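Local coordinates for aminopeptidase-like protein (Chaetomium thermophilum, PDB 5JM6) that probably acts as a zinc-dependent metalloaminopeptidase of the M18 family and forms a dodecamer associated with the Cvt pathway of selective autophagy, at the interface of chains A and B and the interface of chains A and C. Numbering follows the deposited sequence. Chains: chain A/B/C, Aminopeptidase-like protein.

Contacts 1 and 3 are neighbouring patches of one two-fold A–B interface, their C-alpha centres about 11 Å apart; contact 2 joins A to C, its C-alpha centre about 48 Å and 53 Å from those of contacts 1 and 3. The chain A segment 394–403 runs through contacts 1 and 3, pairing apolar packing in one with polar bonds in the other, while the 205–211 stretch of chain B serves both. Contact 2 uses a different loop, 373–376, against helix 353–368, and the A–C interface as a whole is not an exact two-fold. Two unlike kinds of interface thus illustrate how a dodecamer can be built from one chain.

Contact 1: the interface of chains A and B. Residues chain A 394, 397, 400, 403; chain B 207, 211, 213.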
loop_
_atom_site.group_PDB
_atom_site.type_symbol
_atom_site.label_atom_id
_atom_site.label_comp_id
_atom_site.label_asym_id
_atom_site.label_seq_id
_atom_site.Cartn_x
_atom_site.Cartn_y
_atom_site.Cartn_z
ATOM N N HIS A 394 -27.954 -3.009 26.359
ATOM C CA HIS A 394 -28.161 -2.238 25.140
ATOM C C HIS A 394 -29.561 -2.440 24.574
ATOM O O HIS A 394 -29.947 -3.554 24.219
ATOM C CB HIS A 394 -27.109 -2.612 24.091
ATOM C CG HIS A 394 -25.701 -2.504 24.586
ATOM N ND1 HIS A 394 -25.129 -1.302 24.947
ATOM C CD2 HIS A 394 -24.749 -3.447 24.783
ATOM C CE1 HIS A 394 -23.887 -1.510 25.346
ATOM N NE2 HIS A 394 -23.632 -2.803 25.255
ATOM N N HIS A 397 -30.976 -0.575 18.793
ATOM C CA HIS A 397 -30.623 0.697 18.174
ATOM C C HIS A 397 -31.219 0.760 16.779
ATOM O O HIS A 397 -30.880 -0.054 15.922
ATOM C CB HIS A 397 -29.110 0.896 18.111
ATOM C CG HIS A 397 -28.708 2.324 17.917
ATOM N ND1 HIS A 397 -29.035 3.043 16.788
ATOM C CD2 HIS A 397 -28.025 3.175 18.719
ATOM C CE1 HIS A 397 -28.566 4.273 16.899
ATOM N NE2 HIS A 397 -27.947 4.378 18.061
ATOM N N PHE A 400 -28.347 1.390 13.937
ATOM C CA PHE A 400 -27.331 0.397 13.629
ATOM C C PHE A 400 -27.933 -0.981 13.829
ATOM O O PHE A 400 -27.666 -1.648 14.827
ATOM C CB PHE A 400 -26.111 0.619 14.529
ATOM C CG PHE A 400 -25.520 2.000 14.406
ATOM C CD1 PHE A 400 -24.548 2.263 13.458
ATOM C CD2 PHE A 400 -25.960 3.041 15.214
ATOM C CE1 PHE A 400 -24.008 3.529 13.325
ATOM C CE2 PHE A 400 -25.424 4.314 15.085
ATOM C CZ PHE A 400 -24.446 4.556 14.138
ATOM N N THR A 403 -26.136 -4.336 14.547
ATOM C CA THR A 403 -25.746 -4.695 15.907
ATOM C C THR A 403 -26.907 -5.250 16.732
ATOM O O THR A 403 -26.715 -5.664 17.876
ATOM C CB THR A 403 -25.145 -3.486 16.653
ATOM O OG1 THR A 403 -26.198 -2.644 17.139
ATOM C CG2 THR A 403 -24.239 -2.684 15.731
ATOM N N LEU B 207 -24.167 5.046 19.186
ATOM C CA LEU B 207 -24.037 3.630 19.489
ATOM C C LEU B 207 -22.977 3.433 20.569
ATOM O O LEU B 207 -21.986 4.159 20.603
ATOM C CB LEU B 207 -23.669 2.851 18.227
ATOM C CG LEU B 207 -23.504 1.338 18.351
ATOM C CD1 LEU B 207 -24.855 0.667 18.551
ATOM C CD2 LEU B 207 -22.792 0.790 17.127
ATOM N N PHE B 211 -19.489 -2.126 20.617
ATOM C CA PHE B 211 -19.803 -2.886 19.408
ATOM C C PHE B 211 -18.694 -2.885 18.350
ATOM O O PHE B 211 -18.864 -3.459 17.276
ATOM C CB PHE B 211 -21.105 -2.366 18.789
ATOM C CG PHE B 211 -22.322 -2.620 19.636
ATOM C CD1 PHE B 211 -22.964 -3.849 19.604
ATOM C CD2 PHE B 211 -22.824 -1.632 20.467
ATOM C CE1 PHE B 211 -24.084 -4.086 20.383
ATOM C CE2 PHE B 211 -23.943 -1.863 21.248
ATOM C CZ PHE B 211 -24.573 -3.091 21.205
ATOM N N ILE B 213 -17.480 -0.646 16.353
ATOM C CA ILE B 213 -17.517 0.557 15.531
ATOM C C ILE B 213 -17.183 1.724 16.458
ATOM O O ILE B 213 -16.849 1.515 17.624
ATOM C CB ILE B 213 -18.905 0.771 14.866
ATOM C CG1 ILE B 213 -19.549 -0.569 14.504
ATOM C CG2 ILE B 213 -18.800 1.652 13.622
ATOM C CD1 ILE B 213 -20.978 -0.439 14.007
#
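Both A:His394 and B:Phe211 hold CG anti to their own carbonyl carbon (chi1 -54° and -67°), which sends the two rings toward each other, tip to tip, across the A–B interface. The phenyl edge meets the imidazole face: B:Phe211 CE2 lies 3.8 Å above the plane of the A:His394 ring, over its centre, and the planes stand 57° apart. At the same end of the phenyl, B:Phe211 CZ comes 3.6 Å from A:His394 CD2, while A:His394 CB sits in plane at the rim of the B:Phe211 ring. An alanine in place of A:His394 would probably leave the B:Phe211 edge without its flat support, opening a gap beside CE2 and CZ and setting the phenyl freer to turn. Farther along the same phenyl, A:Thr403 crosses at about a right angle, its CB 3.7 Å from B:Phe211 CD1. B:Leu207 fills the other half of this apolar patch of the two-fold interface. Its CB packs 3.8 Å from A:Phe400 CD2, and its CD2 lies over one face of that ring, offset toward the rim, while CD1 reaches A:His397 CD2 and the threonine hydroxyl. Within chain A, A:His397 and A:Phe400 brace one another, the phenyl CD2 resting above the imidazole face. Cohesion across this patch is therefore one of shape and aromatic packing. The threonine hydroxyl is satisfied inside its own chain, where A:Thr403 OG1 donates to the backbone A:Phe400 O at 2.9 Å, in the carbonyl plane.

Contact 2: the interface of chains A and C. Residues chain A 373-376; chain C 359-360, 363, 373.
The guanidinium of C:Arg360 turns one face to A:Gly376, whose CA stands 3.3 Å above the plane and offset toward the rim, and the C:Phe373 ring presents CE2 to A:Pro375 CD at 3.4 Å while C:Glu363 CB of its own chain covers one of its faces near the rim. In this M18 family peptidase, the Gly-Pro-Gly loop segment 374–376 of chain A is set against helix 353–368 and the loop residue C:Phe373 of chain C. A:Pro375, the residue of the patch with the most surface buried by the partner, is wedged between several chain C groups. Its CD and CG meet the phenyl tip to tip. A:Pro375 CG also approaches the backbone C:Glu359 O at 3.6 Å, and A:Pro375 CB packs against C:Glu359 CB at 3.8 Å. C:Glu363 keeps CG anti to the backbone N (chi1 177°), and the extended chain carries its carboxylate up to the proline, where C:Glu363 CD is 3.7 Å from A:Pro375 CD. Carboxylate C:Glu363 OE2 also faces A:Gly374 CA at 3.5 Å. The other carboxylate oxygen, C:Glu363 OE1, is modelled 2.7 Å from A:Pro375 O; as a carbonyl and a carboxylate would both normally accept, that closeness is doubtful at this resolution. At the A:Gly376 end of the segment, the C:Arg360 chain bends at chi2 and chi3 and lays its CD methylene beside the glycine.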
loop_
_atom_site.group_PDB
_atom_site.type_symbol
_atom_site.label_atom_id
_atom_site.label_comp_id
_atom_site.label_asym_id
_atom_site.label_seq_id
_atom_site.Cartn_x
_atom_site.Cartn_y
_atom_site.Cartn_z
ATOM N N PHE A 373 -20.196 -20.390 64.498
ATOM C CA PHE A 373 -20.001 -19.799 63.186
ATOM C C PHE A 373 -18.830 -20.477 62.493
ATOM O O PHE A 373 -17.797 -20.731 63.109
ATOM C CB PHE A 373 -19.751 -18.294 63.274
ATOM C CG PHE A 373 -19.372 -17.677 61.960
ATOM C CD1 PHE A 373 -20.346 -17.268 61.066
ATOM C CD2 PHE A 373 -18.041 -17.534 61.604
ATOM C CE1 PHE A 373 -20.001 -16.707 59.853
ATOM C CE2 PHE A 373 -17.693 -16.990 60.386
ATOM C CZ PHE A 373 -18.673 -16.568 59.513
ATOM N N GLY A 374 -18.993 -20.755 61.205
ATOM C CA GLY A 374 -17.930 -21.359 60.428
ATOM C C GLY A 374 -18.328 -21.620 58.991
ATOM O O GLY A 374 -19.411 -21.229 58.558
ATOM N N PRO A 375 -17.438 -22.264 58.229
ATOM C CA PRO A 375 -17.798 -22.646 56.865
ATOM C C PRO A 375 -18.832 -23.757 56.911
ATOM O O PRO A 375 -18.642 -24.743 57.615
ATOM C CB PRO A 375 -16.475 -23.126 56.276
ATOM C CG PRO A 375 -15.746 -23.693 57.454
ATOM C CD PRO A 375 -16.173 -22.881 58.659
ATOM N N GLY A 376 -19.918 -23.619 56.169
ATOM C CA GLY A 376 -20.943 -24.634 56.241
ATOM C C GLY A 376 -22.100 -24.307 57.157
ATOM O O GLY A 376 -23.069 -25.056 57.182
ATOM N N GLU C 359 -12.749 -26.433 53.524
ATOM C CA GLU C 359 -12.934 -25.840 54.846
ATOM C C GLU C 359 -14.060 -26.534 55.608
ATOM O O GLU C 359 -13.973 -26.725 56.821
ATOM C CB GLU C 359 -13.211 -24.340 54.731
ATOM C CG GLU C 359 -12.045 -23.560 54.145
ATOM C CD GLU C 359 -12.308 -22.069 54.071
ATOM O OE1 GLU C 359 -13.256 -21.595 54.731
ATOM O OE2 GLU C 359 -11.564 -21.372 53.349
ATOM N N ARG C 360 -15.110 -26.917 54.891
ATOM C CA ARG C 360 -16.217 -27.654 55.488
ATOM C C ARG C 360 -15.792 -29.024 55.999
ATOM O O ARG C 360 -16.160 -29.428 57.102
ATOM C CB ARG C 360 -17.342 -27.831 54.482
ATOM C CG ARG C 360 -18.245 -26.647 54.310
ATOM C CD ARG C 360 -19.654 -27.165 54.369
ATOM N NE ARG C 360 -20.539 -26.561 53.385
ATOM C CZ ARG C 360 -21.845 -26.796 53.342
ATOM N NH1 ARG C 360 -22.397 -27.610 54.231
ATOM N NH2 ARG C 360 -22.597 -26.219 52.416
ATOM N N GLU C 363 -13.536 -28.493 59.042
ATOM C CA GLU C 363 -14.313 -28.071 60.204
ATOM C C GLU C 363 -15.138 -29.224 60.760
ATOM O O GLU C 363 -15.396 -29.292 61.962
ATOM C CB GLU C 363 -15.234 -26.902 59.854
ATOM C CG GLU C 363 -16.115 -26.458 61.014
ATOM C CD GLU C 363 -17.396 -25.806 60.556
ATOM O OE1 GLU C 363 -18.039 -26.349 59.636
ATOM O OE2 GLU C 363 -17.763 -24.753 61.119
ATOM N N PHE C 373 -11.588 -25.043 65.019
ATOM C CA PHE C 373 -11.397 -24.787 63.605
ATOM C C PHE C 373 -11.055 -23.321 63.377
ATOM O O PHE C 373 -11.651 -22.435 63.989
ATOM C CB PHE C 373 -12.638 -25.157 62.796
ATOM C CG PHE C 373 -12.542 -24.757 61.358
ATOM C CD1 PHE C 373 -11.927 -25.585 60.439
ATOM C CD2 PHE C 373 -13.029 -23.533 60.932
ATOM C CE1 PHE C 373 -11.820 -25.215 59.119
ATOM C CE2 PHE C 373 -12.917 -23.153 59.616
ATOM C CZ PHE C 373 -12.316 -23.996 58.706
#

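Contact 3: the interface of chains A and B. Residues chain A 299, 396, 398-399, 482, 490; chain B 153, 155, 205, 226, 228.
The loop of chain A between strand 393–394 and the 3-10 helix 401–403 docks on strand 153–155 of chain B, in the two-fold interface. B:Tyr153 serves it twice. A:Pro398 CG lies over one face of the B:Tyr153 ring, 3.6 Å from the centroid, in a CH-pi contact. The phenol B:Tyr153 OH donates to the backbone A:Ala396 O at 2.8 Å, in the carbonyl plane, while A:Leu482 CD1 meets the same tip. B:Gln155 and A:Asn399 reach toward each other, amide planes 23° apart. B:Gln155 NE2 donates to A:Asn399 OD1 at 2.7 Å; the acceptor lies in the glutamine's amide plane, but the donor is tilted 20° from the plane of the asparagine carbonyl. A:Asn399 ND2 in turn donates to B:Val226 O at 2.9 Å, on a lone pair, so both ends of this amide are engaged and its rotation is fixed. A water bridges A:Asn399 OD1 and B:Gln155 OE1, at 2.6 Å from each. Beyond the tyrosine the contact turns apolar: B:Val228 CG1, anti to its backbone N (chi1 157°), approaches A:Phe299 CE2 and CZ from above the ring plane, at its rim. A:Met490 SD packs 3.9 Å from B:Pro205 CB, while A:Met490 CE lies over one face of the A:Phe299 ring, offset toward the rim. In the fold, the chain A loop closely follows zinc ligand A:Asp391 in sequence, and A:Leu482 precedes zinc ligand A:His485, so the contact probably lies close to segments that build the metal site.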
loop_
_atom_site.group_PDB
_atom_site.type_symbol
_atom_site.label_atom_id
_atom_site.label_comp_id
_atom_site.label_asym_id
_atom_site.label_seq_id
_atom_site.Cartn_x
_atom_site.Cartn_y
_atom_site.Cartn_z
ATOM N N PHE A 299 -39.223 9.290 26.726
ATOM C CA PHE A 299 -37.777 9.162 26.872
ATOM C C PHE A 299 -37.284 9.877 28.115
ATOM O O PHE A 299 -37.896 10.840 28.565
ATOM C CB PHE A 299 -37.045 9.740 25.657
ATOM C CG PHE A 299 -37.291 9.000 24.381
ATOM C CD1 PHE A 299 -37.122 7.629 24.310
ATOM C CD2 PHE A 299 -37.686 9.683 23.244
ATOM C CE1 PHE A 299 -37.345 6.954 23.130
ATOM C CE2 PHE A 299 -37.912 9.013 22.065
ATOM C CZ PHE A 299 -37.747 7.645 22.011
ATOM N N ALA A 396 -32.438 -1.943 21.623
ATOM C CA ALA A 396 -32.373 -2.019 20.170
ATOM C C ALA A 396 -32.023 -0.648 19.606
ATOM O O ALA A 396 -32.681 0.339 19.923
ATOM C CB ALA A 396 -33.694 -2.512 19.599
ATOM N N PRO A 398 -32.099 1.741 16.542
ATOM C CA PRO A 398 -32.842 1.756 15.280
ATOM C C PRO A 398 -31.962 2.064 14.075
ATOM O O PRO A 398 -32.351 1.751 12.954
ATOM C CB PRO A 398 -33.884 2.867 15.490
ATOM C CG PRO A 398 -33.593 3.480 16.844
ATOM C CD PRO A 398 -32.253 3.001 17.285
ATOM N N ASN A 399 -30.837 2.739 14.284
ATOM C CA ASN A 399 -29.969 3.073 13.163
ATOM C C ASN A 399 -28.689 2.255 12.986
ATOM O O ASN A 399 -27.983 2.441 11.994
ATOM C CB ASN A 399 -29.616 4.552 13.248
ATOM C CG ASN A 399 -30.846 5.433 13.289
ATOM O OD1 ASN A 399 -31.870 5.119 12.678
ATOM N ND2 ASN A 399 -30.759 6.536 14.020
ATOM N N LEU A 482 -29.915 3.168 25.445
ATOM C CA LEU A 482 -29.208 3.570 24.238
ATOM C C LEU A 482 -28.037 4.481 24.584
ATOM O O LEU A 482 -28.061 5.172 25.604
ATOM C CB LEU A 482 -30.150 4.277 23.263
ATOM C CG LEU A 482 -31.001 3.346 22.402
ATOM C CD1 LEU A 482 -31.694 4.113 21.286
ATOM C CD2 LEU A 482 -30.134 2.233 21.837
ATOM N N MET A 490 -29.855 7.747 26.954
ATOM C CA MET A 490 -31.315 7.740 27.013
ATOM C C MET A 490 -31.890 6.359 27.326
ATOM O O MET A 490 -31.367 5.340 26.876
ATOM C CB MET A 490 -31.899 8.248 25.691
ATOM C CG MET A 490 -31.452 7.453 24.474
ATOM S SD MET A 490 -32.190 8.003 22.923
ATOM C CE MET A 490 -33.853 7.364 23.079
ATOM N N TYR B 153 -39.124 2.184 17.572
ATOM C CA TYR B 153 -38.863 3.618 17.595
ATOM C C TYR B 153 -39.582 4.349 16.474
ATOM O O TYR B 153 -39.613 3.885 15.334
ATOM C CB TYR B 153 -37.364 3.895 17.491
ATOM C CG TYR B 153 -36.554 3.316 18.620
ATOM C CD1 TYR B 153 -36.131 1.997 18.586
ATOM C CD2 TYR B 153 -36.205 4.090 19.717
ATOM C CE1 TYR B 153 -35.391 1.465 19.611
ATOM C CE2 TYR B 153 -35.460 3.565 20.749
ATOM C CZ TYR B 153 -35.055 2.252 20.692
ATOM O OH TYR B 153 -34.311 1.723 21.720
ATOM N N GLN B 155 -39.327 7.513 14.144
ATOM C CA GLN B 155 -38.242 8.371 13.695
ATOM C C GLN B 155 -38.756 9.502 12.812
ATOM O O GLN B 155 -39.953 9.596 12.534
ATOM C CB GLN B 155 -37.185 7.546 12.958
ATOM C CG GLN B 155 -36.625 6.391 13.783
ATOM C CD GLN B 155 -35.492 5.663 13.086
ATOM O OE1 GLN B 155 -35.721 4.783 12.256
ATOM N NE2 GLN B 155 -34.259 6.029 13.420
ATOM N N PRO B 205 -29.300 9.332 18.625
ATOM C CA PRO B 205 -28.527 8.569 19.610
ATOM C C PRO B 205 -27.255 7.936 19.056
ATOM O O PRO B 205 -27.274 7.358 17.968
ATOM C CB PRO B 205 -29.520 7.497 20.060
ATOM C CG PRO B 205 -30.360 7.256 18.855
ATOM C CD PRO B 205 -30.461 8.576 18.125
ATOM N N VAL B 226 -30.547 9.404 11.696
ATOM C CA VAL B 226 -31.994 9.605 11.723
ATOM C C VAL B 226 -32.532 9.833 13.141
ATOM O O VAL B 226 -32.463 8.937 13.984
ATOM C CB VAL B 226 -32.710 8.404 11.095
ATOM C CG1 VAL B 226 -34.200 8.671 10.978
ATOM C CG2 VAL B 226 -32.102 8.098 9.736
ATOM N N VAL B 228 -34.710 10.333 16.589
ATOM C CA VAL B 228 -35.698 9.506 17.267
ATOM C C VAL B 228 -36.680 10.408 18.016
ATOM O O VAL B 228 -36.268 11.257 18.806
ATOM C CB VAL B 228 -35.012 8.518 18.227
ATOM C CG1 VAL B 228 -35.954 8.085 19.304
ATOM C CG2 VAL B 228 -34.487 7.314 17.460
HETATM O O HOH W 1 -33.587 4.288 10.887
#